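Local coordinates for protein OS-9 homolog (Saccharomyces cerevisiae, PDB 2YMA) that acts as an endoplasmic reticulum lectin that recruits misfolded lumenal glycoproteins to the HRD1 ubiquitin ligase for degradation, its dimerization domain being the part described, at residues Val39-Met44 with Gln56-Asn60; Asp83-Ala89 with Asn128-Ile134. Residue numbers count along the deposited sequence, not the author numbering.

How the interactions relate
Both contacts lie in the dimerization domain. Following the chain from the N terminus, interaction 1 comes first: strand 36-39 runs out into a loop, and the chain returns in helix 52-67, whose Gln-56, 12 residues after Met-44, opens the second segment and closes a short connection. Only after that helix does strand 84-92 open interaction 2, closed by 128-134, which begins 39 residues after Ala-89, once strands 98-106 and 112-117 have been laid down. The two loops are thus in series. The centres of interactions 1 and 2 are about 22 Å apart, on opposite sides of the chain's centre, and the nearest atoms of interactions 1 and 2 are about 8 Å apart; strand 84-92, which pairs with both 36-39 and 129-133, connects them through the sheet.

Interaction 1: residues Val39-Met44 with Gln56-Asn60; sequences VTDNAM and QKFGN
Residues Val-39-Met-44 leave the end of strand 36-39: Val-39 is still extended (phi/psi -96/128), Asp-41 lies at -74/124, and Asn-42 (-68/-19) and Ala-43 (-83/2) form the corners of a type I beta turn over 41-44, closed by Met-44 N donating to Asp-41 O at 3.1 Å. Across from them, Gln-56-Asn-60 form a turn of helix 52-67. The backbones stay well separated, with CA-CA distances of 9.8 Å for Val-39 and Phe-58 and 9.6 Å for Met-44 and Lys-57, so side chains bridge the gap, burying 248 Å² in all. Asp-41 (chi1 t) works in two directions: its OD1 accepts from Ala-43 N at 2.9 Å (163° at the hydrogen), an Asx turn, while its OD2 forms a salt bridge with Lys-57 NZ at 2.8 Å. This ties the start of the connection from strand 36-39 to helix 52-67. Lys-57 reaches across with chi1 m and the remaining torsions t, bringing NZ to 3.9 Å from Ala-43 CB. The rest of the contact is apolar. Met-44, in an extended mtt rotamer, places CE 3.2 Å from Lys-57 CB and SD 3.8 Å from Phe-58 CE1; SD is 5.0 Å from the Phe-58 ring centroid and 72° off its normal, an oblique Met-aromatic contact. Val-39 (chi1 t) brings CG2 to 3.6 Å from Phe-58 CZ, at the ring edge. The same ring meets Phe-116 edge-to-face and touches Ile-23.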
ATOM      1  N   VAL A  39     -10.988  -3.501 -16.273  1.00 46.30           N
ATOM      2  CA  VAL A  39     -10.376  -3.882 -17.537  1.00 56.66           C
ATOM      3  C   VAL A  39     -11.432  -4.506 -18.431  1.00 69.12           C
ATOM      4  O   VAL A  39     -12.153  -5.409 -18.007  1.00 78.59           O
ATOM      5  CB  VAL A  39      -9.212  -4.870 -17.322  1.00 53.86           C
ATOM      6  CG1 VAL A  39      -8.623  -5.302 -18.654  1.00 63.81           C
ATOM      7  CG2 VAL A  39      -8.141  -4.217 -16.462  1.00 63.04           C
ATOM      8  N   THR A  40     -11.541  -4.006 -19.658  1.00 73.97           N
ATOM      9  CA  THR A  40     -12.514  -4.521 -20.626  1.00 64.98           C
ATOM     10  C   THR A  40     -11.799  -5.149 -21.822  1.00 74.94           C
ATOM     11  O   THR A  40     -12.419  -5.785 -22.667  1.00 78.46           O
ATOM     12  CB  THR A  40     -13.472  -3.416 -21.112  1.00 66.81           C
ATOM     13  OG1 THR A  40     -12.727  -2.398 -21.794  1.00 77.52           O
ATOM     14  CG2 THR A  40     -14.191  -2.778 -19.923  1.00 68.27           C
ATOM     15  N   ASP A  41     -10.480  -4.990 -21.860  1.00 85.86           N
ATOM     16  CA  ASP A  41      -9.643  -5.491 -22.949  1.00 76.93           C
ATOM     17  C   ASP A  41      -9.472  -7.013 -22.872  1.00 72.67           C
ATOM     18  O   ASP A  41      -9.018  -7.540 -21.858  1.00 83.67           O
ATOM     19  CB  ASP A  41      -8.276  -4.802 -22.868  1.00 88.95           C
ATOM     20  CG  ASP A  41      -7.413  -5.035 -24.094  1.00 97.20           C
ATOM     21  OD1 ASP A  41      -7.689  -5.981 -24.871  1.00101.64           O
ATOM     22  OD2 ASP A  41      -6.442  -4.264 -24.267  1.00 92.45           O
ATOM     23  N   ASN A  42      -9.826  -7.713 -23.946  1.00 84.08           N
ATOM     24  CA  ASN A  42      -9.677  -9.172 -24.004  1.00106.44           C
ATOM     25  C   ASN A  42      -8.230  -9.657 -24.023  1.00103.63           C
ATOM     26  O   ASN A  42      -7.950 -10.819 -23.724  1.00101.15           O
ATOM     27  CB  ASN A  42     -10.426  -9.750 -25.205  1.00124.77           C
ATOM     28  CG  ASN A  42     -11.816 -10.217 -24.845  1.00138.99           C
ATOM     29  OD1 ASN A  42     -12.098 -10.521 -23.683  1.00139.80           O
ATOM     30  ND2 ASN A  42     -12.696 -10.279 -25.838  1.00140.46           N
ATOM     31  N   ALA A  43      -7.314  -8.764 -24.379  1.00 95.62           N
ATOM     32  CA  ALA A  43      -5.897  -9.089 -24.385  1.00 82.08           C
ATOM     33  C   ALA A  43      -5.291  -8.948 -22.986  1.00 86.31           C
ATOM     34  O   ALA A  43      -4.089  -9.147 -22.800  1.00 91.61           O
ATOM     35  CB  ALA A  43      -5.158  -8.217 -25.389  1.00 72.56           C
ATOM     36  N   MET A  44      -6.131  -8.602 -22.011  1.00 80.99           N
ATOM     37  CA  MET A  44      -5.717  -8.504 -20.609  1.00 79.95           C
ATOM     38  C   MET A  44      -6.689  -9.273 -19.723  1.00 76.57           C
ATOM     39  O   MET A  44      -7.079  -8.797 -18.651  1.00 74.30           O
ATOM     40  CB  MET A  44      -5.697  -7.045 -20.147  1.00 85.75           C
ATOM     41  CG  MET A  44      -4.437  -6.274 -20.462  1.00 72.46           C
ATOM     42  SD  MET A  44      -4.597  -4.570 -19.890  1.00 83.82           S
ATOM     43  CE  MET A  44      -2.955  -3.972 -20.222  1.00 98.07           C
ATOM     44  N   GLN A  56       2.406  -1.376 -20.183  1.00 65.80           N
ATOM     45  CA  GLN A  56       2.394  -0.271 -21.129  1.00 54.65           C
ATOM     46  C   GLN A  56       0.993   0.357 -21.257  1.00 52.21           C
ATOM     47  O   GLN A  56       0.857   1.582 -21.326  1.00 63.16           O
ATOM     48  CB  GLN A  56       2.955  -0.704 -22.486  1.00 58.66           C
ATOM     49  CG  GLN A  56       3.830   0.367 -23.140  1.00 77.87           C
ATOM     50  CD  GLN A  56       5.264   0.313 -22.663  1.00 85.46           C
ATOM     51  OE1 GLN A  56       5.698  -0.690 -22.106  1.00 83.83           O
ATOM     52  NE2 GLN A  56       6.008   1.393 -22.878  1.00 97.70           N
ATOM     53  N   LYS A  57      -0.040  -0.477 -21.250  1.00 64.70           N
ATOM     54  CA  LYS A  57      -1.406   0.027 -21.291  1.00 64.39           C
ATOM     55  C   LYS A  57      -1.794   0.726 -19.992  1.00 60.03           C
ATOM     56  O   LYS A  57      -2.382   1.800 -20.007  1.00 52.76           O
ATOM     57  CB  LYS A  57      -2.378  -1.104 -21.602  1.00 63.18           C
ATOM     58  CG  LYS A  57      -2.223  -1.643 -23.005  1.00 72.03           C
ATOM     59  CD  LYS A  57      -3.133  -2.836 -23.253  1.00 75.44           C
ATOM     60  CE  LYS A  57      -3.102  -3.268 -24.714  1.00 69.81           C
ATOM     61  NZ  LYS A  57      -3.754  -4.598 -24.896  1.00 82.01           N
ATOM     62  N   PHE A  58      -1.456   0.113 -18.865  1.00 67.00           N
ATOM     63  CA  PHE A  58      -1.769   0.703 -17.575  1.00 44.85           C
ATOM     64  C   PHE A  58      -0.994   1.992 -17.356  1.00 54.07           C
ATOM     65  O   PHE A  58      -1.524   2.953 -16.799  1.00 43.02           O
ATOM     66  CB  PHE A  58      -1.538  -0.302 -16.445  1.00 56.29           C
ATOM     67  CG  PHE A  58      -2.762  -1.098 -16.102  1.00 52.49           C
ATOM     68  CD1 PHE A  58      -3.086  -2.236 -16.814  1.00 47.89           C
ATOM     69  CD2 PHE A  58      -3.608  -0.685 -15.088  1.00 39.94           C
ATOM     70  CE1 PHE A  58      -4.221  -2.966 -16.507  1.00 55.43           C
ATOM     71  CE2 PHE A  58      -4.745  -1.399 -14.783  1.00 47.91           C
ATOM     72  CZ  PHE A  58      -5.053  -2.550 -15.493  1.00 55.22           C
ATOM     73  N   GLY A  59       0.250   2.030 -17.819  1.00 42.92           N
ATOM     74  CA  GLY A  59       0.998   3.275 -17.797  1.00 51.38           C
ATOM     75  C   GLY A  59       0.205   4.415 -18.424  1.00 67.81           C
ATOM     76  O   GLY A  59       0.103   5.498 -17.844  1.00 64.44           O
ATOM     77  N   ASN A  60      -0.361   4.174 -19.609  1.00 51.33           N
ATOM     78  CA  ASN A  60      -1.134   5.195 -20.314  1.00 56.68           C
ATOM     79  C   ASN A  60      -2.390   5.594 -19.554  1.00 55.31           C
ATOM     80  O   ASN A  60      -2.719   6.784 -19.447  1.00 55.68           O
ATOM     81  CB  ASN A  60      -1.547   4.709 -21.713  1.00 62.35           C
ATOM     82  CG  ASN A  60      -0.368   4.427 -22.608  1.00 72.81           C
ATOM     83  OD1 ASN A  60       0.696   5.031 -22.465  1.00 81.21           O
ATOM     84  ND2 ASN A  60      -0.544   3.494 -23.540  1.00 72.13           N
TER

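Interaction 2: residues Asp83-Ala89 with Asn128-Ile134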
ATOM      1  N   ASP A  83       3.989  15.941  -5.824  1.00 86.65           N
ATOM      2  CA  ASP A  83       3.569  15.014  -4.781  1.00 80.21           C
ATOM      3  C   ASP A  83       4.087  13.596  -5.056  1.00 60.70           C
ATOM      4  O   ASP A  83       4.447  13.261  -6.181  1.00 90.10           O
ATOM      5  CB  ASP A  83       2.041  15.001  -4.652  1.00 76.57           C
ATOM      6  CG  ASP A  83       1.471  16.340  -4.181  1.00 80.55           C
ATOM      7  OD1 ASP A  83       2.234  17.163  -3.634  1.00 80.17           O
ATOM      8  OD2 ASP A  83       0.248  16.564  -4.340  1.00 62.32           O
ATOM      9  N   SER A  84       4.137  12.778  -4.016  1.00 61.09           N
ATOM     10  CA  SER A  84       4.540  11.374  -4.130  1.00 65.78           C
ATOM     11  C   SER A  84       3.624  10.551  -3.235  1.00 54.09           C
ATOM     12  O   SER A  84       3.098  11.063  -2.248  1.00 49.18           O
ATOM     13  CB  SER A  84       6.002  11.175  -3.711  1.00 46.36           C
ATOM     14  OG  SER A  84       6.185  11.496  -2.344  1.00 71.84           O
ATOM     15  N   CYS A  85       3.423   9.281  -3.563  1.00 58.02           N
ATOM     16  CA  CYS A  85       2.428   8.499  -2.837  1.00 44.13           C
ATOM     17  C   CYS A  85       2.514   7.023  -3.150  1.00 46.35           C
ATOM     18  O   CYS A  85       3.224   6.614  -4.066  1.00 45.73           O
ATOM     19  CB  CYS A  85       1.027   8.979  -3.211  1.00 46.46           C
ATOM     20  SG  CYS A  85       0.582   8.607  -4.949  1.00 46.70           S
ATOM     21  N   VAL A  86       1.784   6.235  -2.367  1.00 39.60           N
ATOM     22  CA  VAL A  86       1.485   4.864  -2.711  1.00 41.64           C
ATOM     23  C   VAL A  86      -0.033   4.726  -2.750  1.00 51.89           C
ATOM     24  O   VAL A  86      -0.718   4.877  -1.725  1.00 39.97           O
ATOM     25  CB  VAL A  86       2.079   3.844  -1.712  1.00 49.02           C
ATOM     26  CG1 VAL A  86       1.554   2.448  -2.026  1.00 34.50           C
ATOM     27  CG2 VAL A  86       3.572   3.860  -1.799  1.00 35.62           C
ATOM     28  N   TRP A  87      -0.543   4.457  -3.947  1.00 37.99           N
ATOM     29  CA  TRP A  87      -1.977   4.444  -4.212  1.00 38.97           C
ATOM     30  C   TRP A  87      -2.348   3.046  -4.699  1.00 31.38           C
ATOM     31  O   TRP A  87      -1.651   2.477  -5.545  1.00 41.30           O
ATOM     32  CB  TRP A  87      -2.304   5.518  -5.266  1.00 33.06           C
ATOM     33  CG  TRP A  87      -3.775   5.649  -5.656  1.00 48.88           C
ATOM     34  CD1 TRP A  87      -4.734   6.417  -5.033  1.00 44.33           C
ATOM     35  CD2 TRP A  87      -4.433   5.018  -6.764  1.00 45.80           C
ATOM     36  NE1 TRP A  87      -5.940   6.293  -5.686  1.00 37.48           N
ATOM     37  CE2 TRP A  87      -5.785   5.444  -6.748  1.00 50.20           C
ATOM     38  CE3 TRP A  87      -4.012   4.135  -7.771  1.00 48.80           C
ATOM     39  CZ2 TRP A  87      -6.718   5.011  -7.698  1.00 49.60           C
ATOM     40  CZ3 TRP A  87      -4.942   3.709  -8.720  1.00 46.87           C
ATOM     41  CH2 TRP A  87      -6.280   4.144  -8.671  1.00 46.12           C
ATOM     42  N   LEU A  88      -3.426   2.482  -4.160  1.00 38.32           N
ATOM     43  CA  LEU A  88      -3.812   1.101  -4.473  1.00 40.52           C
ATOM     44  C   LEU A  88      -5.247   1.046  -4.931  1.00 37.21           C
ATOM     45  O   LEU A  88      -6.089   1.788  -4.435  1.00 47.40           O
ATOM     46  CB  LEU A  88      -3.761   0.199  -3.232  1.00 43.01           C
ATOM     47  CG  LEU A  88      -2.629   0.052  -2.238  1.00 58.77           C
ATOM     48  CD1 LEU A  88      -2.357   1.371  -1.532  1.00 66.01           C
ATOM     49  CD2 LEU A  88      -3.068  -1.010  -1.244  1.00 53.76           C
ATOM     50  N   ALA A  89      -5.538   0.106  -5.819  1.00 48.54           N
ATOM     51  CA  ALA A  89      -6.901  -0.103  -6.284  1.00 43.98           C
ATOM     52  C   ALA A  89      -7.091  -1.529  -6.773  1.00 49.74           C
ATOM     53  O   ALA A  89      -6.179  -2.124  -7.376  1.00 42.29           O
ATOM     54  CB  ALA A  89      -7.240   0.898  -7.397  1.00 42.90           C
ATOM     55  N   ASN A 128      -7.834   4.212  -0.757  1.00 43.52           N
ATOM     56  CA  ASN A 128      -6.907   3.942  -1.844  1.00 48.52           C
ATOM     57  C   ASN A 128      -5.461   4.274  -1.491  1.00 45.48           C
ATOM     58  O   ASN A 128      -4.536   3.750  -2.112  1.00 60.10           O
ATOM     59  CB  ASN A 128      -7.313   4.743  -3.105  1.00 36.25           C
ATOM     60  CG  ASN A 128      -8.617   4.248  -3.729  1.00 48.32           C
ATOM     61  OD1 ASN A 128      -9.664   4.892  -3.603  1.00 48.96           O
ATOM     62  ND2 ASN A 128      -8.557   3.095  -4.406  1.00 37.77           N
ATOM     63  N   PHE A 129      -5.256   5.169  -0.529  1.00 43.42           N
ATOM     64  CA  PHE A 129      -3.894   5.557  -0.160  1.00 49.48           C
ATOM     65  C   PHE A 129      -3.347   4.783   1.016  1.00 42.76           C
ATOM     66  O   PHE A 129      -3.979   4.680   2.061  1.00 47.61           O
ATOM     67  CB  PHE A 129      -3.790   7.040   0.145  1.00 42.74           C
ATOM     68  CG  PHE A 129      -3.889   7.907  -1.055  1.00 47.61           C
ATOM     69  CD1 PHE A 129      -2.761   8.230  -1.783  1.00 45.20           C
ATOM     70  CD2 PHE A 129      -5.116   8.413  -1.458  1.00 41.43           C
ATOM     71  CE1 PHE A 129      -2.860   9.051  -2.902  1.00 55.07           C
ATOM     72  CE2 PHE A 129      -5.212   9.242  -2.554  1.00 40.68           C
ATOM     73  CZ  PHE A 129      -4.088   9.555  -3.281  1.00 49.53           C
ATOM     74  N   LEU A 130      -2.163   4.223   0.822  1.00 44.59           N
ATOM     75  CA  LEU A 130      -1.406   3.644   1.915  1.00 48.44           C
ATOM     76  C   LEU A 130      -0.573   4.767   2.546  1.00 62.31           C
ATOM     77  O   LEU A 130      -0.474   4.874   3.771  1.00 51.52           O
ATOM     78  CB  LEU A 130      -0.505   2.521   1.401  1.00 37.88           C
ATOM     79  CG  LEU A 130       0.485   1.960   2.417  1.00 49.01           C
ATOM     80  CD1 LEU A 130      -0.256   1.437   3.639  1.00 40.55           C
ATOM     81  CD2 LEU A 130       1.336   0.887   1.783  1.00 57.40           C
ATOM     82  N   SER A 131      -0.008   5.622   1.696  1.00 40.71           N
ATOM     83  CA  SER A 131       0.838   6.704   2.155  1.00 46.87           C
ATOM     84  C   SER A 131       0.923   7.815   1.105  1.00 45.79           C
ATOM     85  O   SER A 131       0.618   7.601  -0.071  1.00 41.50           O
ATOM     86  CB  SER A 131       2.242   6.173   2.494  1.00 42.60           C
ATOM     87  OG  SER A 131       3.053   6.021   1.337  1.00 51.95           O
ATOM     88  N   TYR A 132       1.347   9.001   1.536  1.00 43.06           N
ATOM     89  CA  TYR A 132       1.553  10.118   0.619  1.00 49.72           C
ATOM     90  C   TYR A 132       2.493  11.158   1.214  1.00 62.82           C
ATOM     91  O   TYR A 132       2.794  11.140   2.402  1.00 54.93           O
ATOM     92  CB  TYR A 132       0.221  10.775   0.247  1.00 46.75           C
ATOM     93  CG  TYR A 132      -0.507  11.336   1.433  1.00 56.73           C
ATOM     94  CD1 TYR A 132      -1.329  10.531   2.210  1.00 47.90           C
ATOM     95  CD2 TYR A 132      -0.363  12.668   1.789  1.00 52.11           C
ATOM     96  CE1 TYR A 132      -1.996  11.045   3.304  1.00 51.64           C
ATOM     97  CE2 TYR A 132      -1.024  13.188   2.875  1.00 67.87           C
ATOM     98  CZ  TYR A 132      -1.838  12.376   3.628  1.00 73.59           C
ATOM     99  OH  TYR A 132      -2.495  12.904   4.716  1.00 91.65           O
ATOM    100  N   LYS A 133       2.940  12.077   0.375  1.00 59.55           N
ATOM    101  CA  LYS A 133       3.858  13.114   0.798  1.00 62.84           C
ATOM    102  C   LYS A 133       3.670  14.336  -0.085  1.00 71.61           C
ATOM    103  O   LYS A 133       3.972  14.294  -1.278  1.00 75.54           O
ATOM    104  CB  LYS A 133       5.295  12.611   0.695  1.00 64.51           C
ATOM    105  CG  LYS A 133       6.347  13.656   1.051  1.00 67.68           C
ATOM    106  CD  LYS A 133       7.735  13.166   0.665  1.00 74.87           C
ATOM    107  CE  LYS A 133       8.838  14.046   1.244  1.00 81.94           C
ATOM    108  NZ  LYS A 133       9.064  13.785   2.693  1.00 79.52           N
ATOM    109  N   ILE A 134       3.158  15.417   0.497  1.00 77.67           N
ATOM    110  CA  ILE A 134       2.880  16.632  -0.261  1.00 83.96           C
ATOM    111  C   ILE A 134       4.174  17.393  -0.503  1.00 83.63           C
ATOM    112  O   ILE A 134       4.846  17.800   0.443  1.00 78.24           O
ATOM    113  CB  ILE A 134       1.829  17.512   0.445  1.00 86.22           C
ATOM    114  CG1 ILE A 134       0.518  16.734   0.587  1.00 90.19           C
ATOM    115  CG2 ILE A 134       1.592  18.792  -0.333  1.00 91.04           C
ATOM    116  CD1 ILE A 134      -0.690  17.589   0.902  1.00 97.01           C
TER
HETATM  117  O   HOH W   1      -8.456   7.575  -5.250  1.00 41.53           O
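Cys-85 and Trp-87 on one strand, Phe-129 and Tyr-132 on the other, point to the same face of an antiparallel pair; the axes of segments 84-89 and 131-133 approach to 4.6 Å, with 157° between their N-to-C directions. Trp-87 (chi1 t, chi2 87°) turns its indole edge onto the face of Phe-129 (chi1 m): a T-shaped pair with centroids 4.9 Å apart, planes at 72° and Trp-87 CD1 3.7 Å from Phe-129 CZ. Cys-85, chi1 p, meets the edge of that phenyl ring, SG lying 5.3 Å from its centroid. The opposite face carries Ser-84, Val-86, Ser-131 and Lys-133. The register slips by one because Leu-130 and Ser-131 both face Val-86, a classic beta bulge: Val-86 N donates to Ser-131 O at 2.9 Å, while Leu-130 N donates to Val-86 O at 3.0 Å. Leu-130 CB packs 3.7 Å from Leu-88 CD1 and 4.0 Å from Val-86 CG1. Beyond the bulge, Asn-128 (chi1 m, chi2 105°) extends the ladder with its side chain, ND2 reaching Leu-88 O at 2.8 Å (174°), while its backbone O accepts from Leu-88 N at 2.7 Å. Water 1 accepts from Trp-87 NE1 at 2.9 Å.

Across the homodimer interface, Lys-133 forms a salt bridge with Glu-113 of the second subunit, Leu-130 O accepts from Asn-117 of that subunit, and Val-86 and Leu-88 pack on its Leu-130, so both strands contribute to the interface. Strand 98-106 pairs with the other edge of 84-92, bonding the backbones of Cys-85, Trp-87 and Ala-89.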